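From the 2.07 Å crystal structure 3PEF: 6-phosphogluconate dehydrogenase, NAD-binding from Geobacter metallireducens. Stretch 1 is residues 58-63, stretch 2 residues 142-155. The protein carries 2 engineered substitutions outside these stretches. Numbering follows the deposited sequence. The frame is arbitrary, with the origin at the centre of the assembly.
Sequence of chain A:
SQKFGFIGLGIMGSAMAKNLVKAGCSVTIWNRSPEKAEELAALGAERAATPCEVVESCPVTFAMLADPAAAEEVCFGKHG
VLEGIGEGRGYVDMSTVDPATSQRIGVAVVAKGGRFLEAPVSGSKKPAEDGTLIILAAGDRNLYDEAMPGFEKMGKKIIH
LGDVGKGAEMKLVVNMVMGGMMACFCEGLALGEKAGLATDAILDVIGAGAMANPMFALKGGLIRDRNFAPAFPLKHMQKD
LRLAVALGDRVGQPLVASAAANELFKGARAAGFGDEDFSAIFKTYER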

ATOM      1  N   CYS A  58      10.354  35.292  31.017  1.00 36.35           N
ATOM      2  CA  CYS A  58      11.523  35.032  30.175  1.00 28.81           C
ATOM      3  C   CYS A  58      11.432  35.773  28.845  1.00 28.24           C
ATOM      4  O   CYS A  58      10.357  35.888  28.273  1.00 35.32           O
ATOM      5  CB  CYS A  58      11.703  33.527  29.932  1.00 37.79           C
ATOM      6  SG  CYS A  58      11.932  32.567  31.456  1.00 31.91           S
ATOM      7  N   PRO A  59      12.569  36.291  28.355  1.00 31.40           N
ATOM      8  CA  PRO A  59      12.591  37.027  27.086  1.00 29.26           C
ATOM      9  C   PRO A  59      12.340  36.088  25.903  1.00 31.50           C
ATOM     10  O   PRO A  59      11.676  36.470  24.950  1.00 31.65           O
ATOM     11  CB  PRO A  59      14.017  37.573  27.024  1.00 35.36           C
ATOM     12  CG  PRO A  59      14.571  37.413  28.407  1.00 33.84           C
ATOM     13  CD  PRO A  59      13.895  36.247  28.997  1.00 27.96           C
ATOM     14  N   VAL A  60      12.870  34.871  25.986  1.00 28.55           N
ATOM     15  CA  VAL A  60      12.699  33.855  24.959  1.00 27.06           C
ATOM     16  C   VAL A  60      12.397  32.527  25.637  1.00 25.71           C
ATOM     17  O   VAL A  60      13.106  32.136  26.568  1.00 23.92           O
ATOM     18  CB  VAL A  60      13.995  33.670  24.152  1.00 27.28           C
ATOM     19  CG1 VAL A  60      13.832  32.538  23.153  1.00 25.51           C
ATOM     20  CG2 VAL A  60      14.376  34.984  23.463  1.00 23.75           C
ATOM     21  N   THR A  61      11.356  31.835  25.175  1.00 22.46           N
ATOM     22  CA  THR A  61      10.976  30.537  25.748  1.00 19.97           C
ATOM     23  C   THR A  61      10.899  29.470  24.658  1.00 24.57           C
ATOM     24  O   THR A  61      10.302  29.691  23.599  1.00 22.88           O
ATOM     25  CB  THR A  61       9.610  30.616  26.483  1.00 21.59           C
ATOM     26  OG1 THR A  61       9.709  31.533  27.586  1.00 25.09           O
ATOM     27  CG2 THR A  61       9.208  29.234  27.009  1.00 20.39           C
ATOM     28  N   PHE A  62      11.507  28.317  24.912  1.00 23.88           N
ATOM     29  CA  PHE A  62      11.469  27.199  23.967  1.00 20.24           C
ATOM     30  C   PHE A  62      10.406  26.198  24.415  1.00 26.38           C
ATOM     31  O   PHE A  62      10.189  26.028  25.613  1.00 26.18           O
ATOM     32  CB  PHE A  62      12.834  26.513  23.898  1.00 16.06           C
ATOM     33  CG  PHE A  62      13.963  27.441  23.531  1.00 24.27           C
ATOM     34  CD1 PHE A  62      14.145  27.846  22.211  1.00 23.17           C
ATOM     35  CD2 PHE A  62      14.841  27.907  24.503  1.00 27.28           C
ATOM     36  CE1 PHE A  62      15.184  28.714  21.872  1.00 21.24           C
ATOM     37  CE2 PHE A  62      15.882  28.770  24.174  1.00 26.45           C
ATOM     38  CZ  PHE A  62      16.051  29.176  22.852  1.00 21.97           C
ATOM     39  N   ALA A  63       9.741  25.544  23.465  1.00 26.00           N
ATOM     40  CA  ALA A  63       8.769  24.496  23.797  1.00 24.95           C
ATOM     41  C   ALA A  63       9.065  23.238  23.004  1.00 21.29           C
ATOM     42  O   ALA A  63       9.390  23.311  21.815  1.00 19.77           O
ATOM     43  CB  ALA A  63       7.345  24.961  23.526  1.00 18.51           C
ATOM     44  N   ASN A 142      14.206  38.447  13.885  1.00 29.42           N
ATOM     45  CA  ASN A 142      14.775  39.085  15.061  1.00 31.69           C
ATOM     46  C   ASN A 142      14.797  38.108  16.244  1.00 27.47           C
ATOM     47  O   ASN A 142      15.789  38.001  16.973  1.00 31.32           O
ATOM     48  CB  ASN A 142      13.980  40.341  15.402  1.00 36.79           C
ATOM     49  CG  ASN A 142      14.085  41.400  14.313  1.00 52.91           C
ATOM     50  OD1 ASN A 142      15.090  41.471  13.596  1.00 51.33           O
ATOM     51  ND2 ASN A 142      13.047  42.220  14.178  1.00 55.65           N
ATOM     52  N   LEU A 143      13.705  37.372  16.407  1.00 27.22           N
ATOM     53  CA  LEU A 143      13.650  36.338  17.429  1.00 31.92           C
ATOM     54  C   LEU A 143      14.652  35.224  17.122  1.00 36.11           C
ATOM     55  O   LEU A 143      15.306  34.701  18.021  1.00 40.09           O
ATOM     56  CB  LEU A 143      12.231  35.783  17.552  1.00 26.40           C
ATOM     57  CG  LEU A 143      12.052  34.660  18.565  1.00 25.59           C
ATOM     58  CD1 LEU A 143      12.661  35.033  19.910  1.00 21.59           C
ATOM     59  CD2 LEU A 143      10.561  34.325  18.696  1.00 24.47           C
ATOM     60  N   TYR A 144      14.776  34.871  15.849  1.00 30.49           N
ATOM     61  CA  TYR A 144      15.765  33.879  15.435  1.00 30.32           C
ATOM     62  C   TYR A 144      17.133  34.322  15.946  1.00 34.16           C
ATOM     63  O   TYR A 144      17.850  33.558  16.587  1.00 28.24           O
ATOM     64  CB  TYR A 144      15.769  33.773  13.915  1.00 26.85           C
ATOM     65  CG  TYR A 144      16.800  32.844  13.319  1.00 30.15           C
ATOM     66  CD1 TYR A 144      16.624  31.467  13.351  1.00 25.74           C
ATOM     67  CD2 TYR A 144      17.932  33.348  12.674  1.00 33.74           C
ATOM     68  CE1 TYR A 144      17.563  30.602  12.782  1.00 31.24           C
ATOM     69  CE2 TYR A 144      18.869  32.499  12.107  1.00 33.38           C
ATOM     70  CZ  TYR A 144      18.679  31.120  12.163  1.00 32.19           C
ATOM     71  OH  TYR A 144      19.607  30.262  11.598  1.00 30.15           O
ATOM     72  N   ASP A 145      17.479  35.578  15.686  1.00 28.55           N
ATOM     73  CA  ASP A 145      18.793  36.079  16.062  1.00 34.65           C
ATOM     74  C   ASP A 145      18.930  36.129  17.591  1.00 42.12           C
ATOM     75  O   ASP A 145      19.983  35.809  18.152  1.00 40.59           O
ATOM     76  CB  ASP A 145      19.052  37.450  15.415  1.00 39.89           C
ATOM     77  CG  ASP A 145      19.273  37.356  13.904  1.00 48.22           C
ATOM     78  OD1 ASP A 145      19.905  36.373  13.450  1.00 49.26           O
ATOM     79  OD2 ASP A 145      18.826  38.266  13.167  1.00 54.12           O
ATOM     80  N   GLU A 146      17.848  36.497  18.263  1.00 36.17           N
ATOM     81  CA  GLU A 146      17.851  36.562  19.716  1.00 38.45           C
ATOM     82  C   GLU A 146      17.975  35.185  20.378  1.00 37.31           C
ATOM     83  O   GLU A 146      18.609  35.057  21.419  1.00 32.87           O
ATOM     84  CB  GLU A 146      16.610  37.299  20.230  1.00 36.28           C
ATOM     85  CG  GLU A 146      16.639  37.552  21.719  1.00 42.86           C
ATOM     86  CD  GLU A 146      15.533  38.485  22.173  1.00 47.77           C
ATOM     87  OE1 GLU A 146      15.248  38.514  23.392  1.00 45.39           O
ATOM     88  OE2 GLU A 146      14.955  39.188  21.314  1.00 53.17           O
ATOM     89  N   ALA A 147      17.381  34.158  19.777  1.00 29.83           N
ATOM     90  CA  ALA A 147      17.422  32.826  20.366  1.00 30.48           C
ATOM     91  C   ALA A 147      18.718  32.085  20.031  1.00 34.31           C
ATOM     92  O   ALA A 147      19.041  31.069  20.641  1.00 39.05           O
ATOM     93  CB  ALA A 147      16.208  32.007  19.928  1.00 28.40           C
ATOM     94  N   MET A 148      19.463  32.604  19.063  1.00 27.87           N
ATOM     95  CA  MET A 148      20.662  31.924  18.576  1.00 27.35           C
ATOM     96  C   MET A 148      21.616  31.423  19.666  1.00 28.00           C
ATOM     97  O   MET A 148      22.145  30.326  19.561  1.00 32.46           O
ATOM     98  CB  MET A 148      21.421  32.809  17.578  1.00 29.06           C
ATOM     99  CG  MET A 148      22.497  32.056  16.801  1.00 34.62           C
ATOM    100  SD  MET A 148      21.837  30.639  15.886  1.00 35.46           S
ATOM    101  CE  MET A 148      20.948  31.466  14.573  1.00 33.97           C
ATOM    102  N   PRO A 149      21.852  32.224  20.717  1.00 35.06           N
ATOM    103  CA  PRO A 149      22.811  31.756  21.729  1.00 36.52           C
ATOM    104  C   PRO A 149      22.324  30.486  22.403  1.00 33.97           C
ATOM    105  O   PRO A 149      23.132  29.660  22.834  1.00 36.21           O
ATOM    106  CB  PRO A 149      22.846  32.904  22.745  1.00 39.15           C
ATOM    107  CG  PRO A 149      22.438  34.102  21.973  1.00 41.67           C
ATOM    108  CD  PRO A 149      21.415  33.607  20.973  1.00 37.09           C
ATOM    109  N   GLY A 150      21.008  30.342  22.491  1.00 25.89           N
ATOM    110  CA  GLY A 150      20.402  29.132  23.014  1.00 27.25           C
ATOM    111  C   GLY A 150      20.463  28.007  21.994  1.00 28.84           C
ATOM    112  O   GLY A 150      20.872  26.891  22.319  1.00 29.63           O
ATOM    113  N   PHE A 151      20.048  28.291  20.761  1.00 29.49           N
ATOM    114  CA  PHE A 151      20.108  27.290  19.697  1.00 23.09           C
ATOM    115  C   PHE A 151      21.512  26.698  19.635  1.00 28.54           C
ATOM    116  O   PHE A 151      21.686  25.518  19.354  1.00 26.84           O
ATOM    117  CB  PHE A 151      19.773  27.887  18.322  1.00 24.51           C
ATOM    118  CG  PHE A 151      18.306  28.172  18.095  1.00 28.46           C
ATOM    119  CD1 PHE A 151      17.924  29.236  17.288  1.00 29.89           C
ATOM    120  CD2 PHE A 151      17.315  27.378  18.663  1.00 24.56           C
ATOM    121  CE1 PHE A 151      16.591  29.518  17.048  1.00 27.85           C
ATOM    122  CE2 PHE A 151      15.959  27.660  18.430  1.00 26.37           C
ATOM    123  CZ  PHE A 151      15.605  28.730  17.612  1.00 20.29           C
ATOM    124  N   GLU A 152      22.520  27.528  19.878  1.00 28.05           N
ATOM    125  CA  GLU A 152      23.905  27.086  19.724  1.00 30.75           C
ATOM    126  C   GLU A 152      24.362  26.123  20.810  1.00 31.91           C
ATOM    127  O   GLU A 152      25.328  25.385  20.631  1.00 30.84           O
ATOM    128  CB  GLU A 152      24.847  28.280  19.625  1.00 34.55           C
ATOM    129  CG  GLU A 152      24.839  28.894  18.234  1.00 40.44           C
ATOM    130  CD  GLU A 152      25.812  30.040  18.096  1.00 51.19           C
ATOM    131  OE1 GLU A 152      26.222  30.601  19.137  1.00 53.35           O
ATOM    132  OE2 GLU A 152      26.163  30.377  16.944  1.00 56.75           O
ATOM    133  N   LYS A 153      23.665  26.123  21.937  1.00 24.73           N
ATOM    134  CA  LYS A 153      23.981  25.166  22.978  1.00 26.42           C
ATOM    135  C   LYS A 153      23.176  23.888  22.781  1.00 32.40           C
ATOM    136  O   LYS A 153      23.458  22.871  23.408  1.00 30.75           O
ATOM    137  CB  LYS A 153      23.725  25.762  24.368  1.00 28.62           C
ATOM    138  CG  LYS A 153      24.622  26.963  24.686  1.00 38.14           C
ATOM    139  CD  LYS A 153      26.087  26.564  24.614  1.00 52.27           C
ATOM    140  CE  LYS A 153      26.900  27.462  23.677  1.00 62.04           C
ATOM    141  NZ  LYS A 153      27.889  26.677  22.870  1.00 59.00           N
ATOM    142  N   MET A 154      22.183  23.932  21.899  1.00 34.43           N
ATOM    143  CA  MET A 154      21.294  22.781  21.734  1.00 31.45           C
ATOM    144  C   MET A 154      21.560  22.028  20.447  1.00 27.27           C
ATOM    145  O   MET A 154      21.311  20.828  20.364  1.00 27.53           O
ATOM    146  CB  MET A 154      19.824  23.209  21.802  1.00 31.07           C
ATOM    147  CG  MET A 154      19.443  23.882  23.133  1.00 39.45           C
ATOM    148  SD  MET A 154      17.679  24.216  23.315  1.00 30.60           S
ATOM    149  CE  MET A 154      17.422  25.529  22.131  1.00 31.59           C
ATOM    150  N   GLY A 155      22.069  22.730  19.442  1.00 25.99           N
ATOM    151  CA  GLY A 155      22.337  22.119  18.147  1.00 31.56           C
ATOM    152  C   GLY A 155      23.698  22.443  17.552  1.00 33.90           C
ATOM    153  O   GLY A 155      24.460  23.224  18.122  1.00 28.12           O
TER
HETATM  154  O   HOH W   1      12.682  38.908  24.057  1.00 47.76           O

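The centre of this contact is the ring of Phe-62, which the strand directs toward the helix that packs across it at 63°. Met-154 lays its terminal methyl over one face of that ring, with CE 3.8 Å from the centroid of the Phe-62 ring and almost on its normal, a CH-pi contact that a long, flexible, unbranched side chain is well suited to make. Phe-151 approaches obliquely, its CE2 3.7 Å from Phe-62 CE1. At Gly-150 the helix offers no side chain, and none would fit: a CB there would lie 3.0 Å from Phe-62 CZ.

One helical turn before Phe-151, Ala-147 serves both inward-facing strand residues. Its CB lies 4.0 Å from Phe-62 CE1 and 4.0 Å from Val-60 CG1, and so small a side chain lets the backbones draw close, with Val-60 CA and Ala-147 CA 6.7 Å apart. The alternation of the strand turns Thr-61 out of reach. Val-60 also sets CG2 3.9 Å from Leu-143 CD1. All these apolar partners are buried.

Toward Pro-59 the contact becomes polar. The extended side chain of Glu-146 brings OE1 within 3.6 Å of Val-60 CG2. No direct hydrogen bond joins the stretches; instead one water O lies 2.8 Å from Pro-59 O and 2.7 Å from Glu-146 OE1 and donates to both, bridging two acceptors.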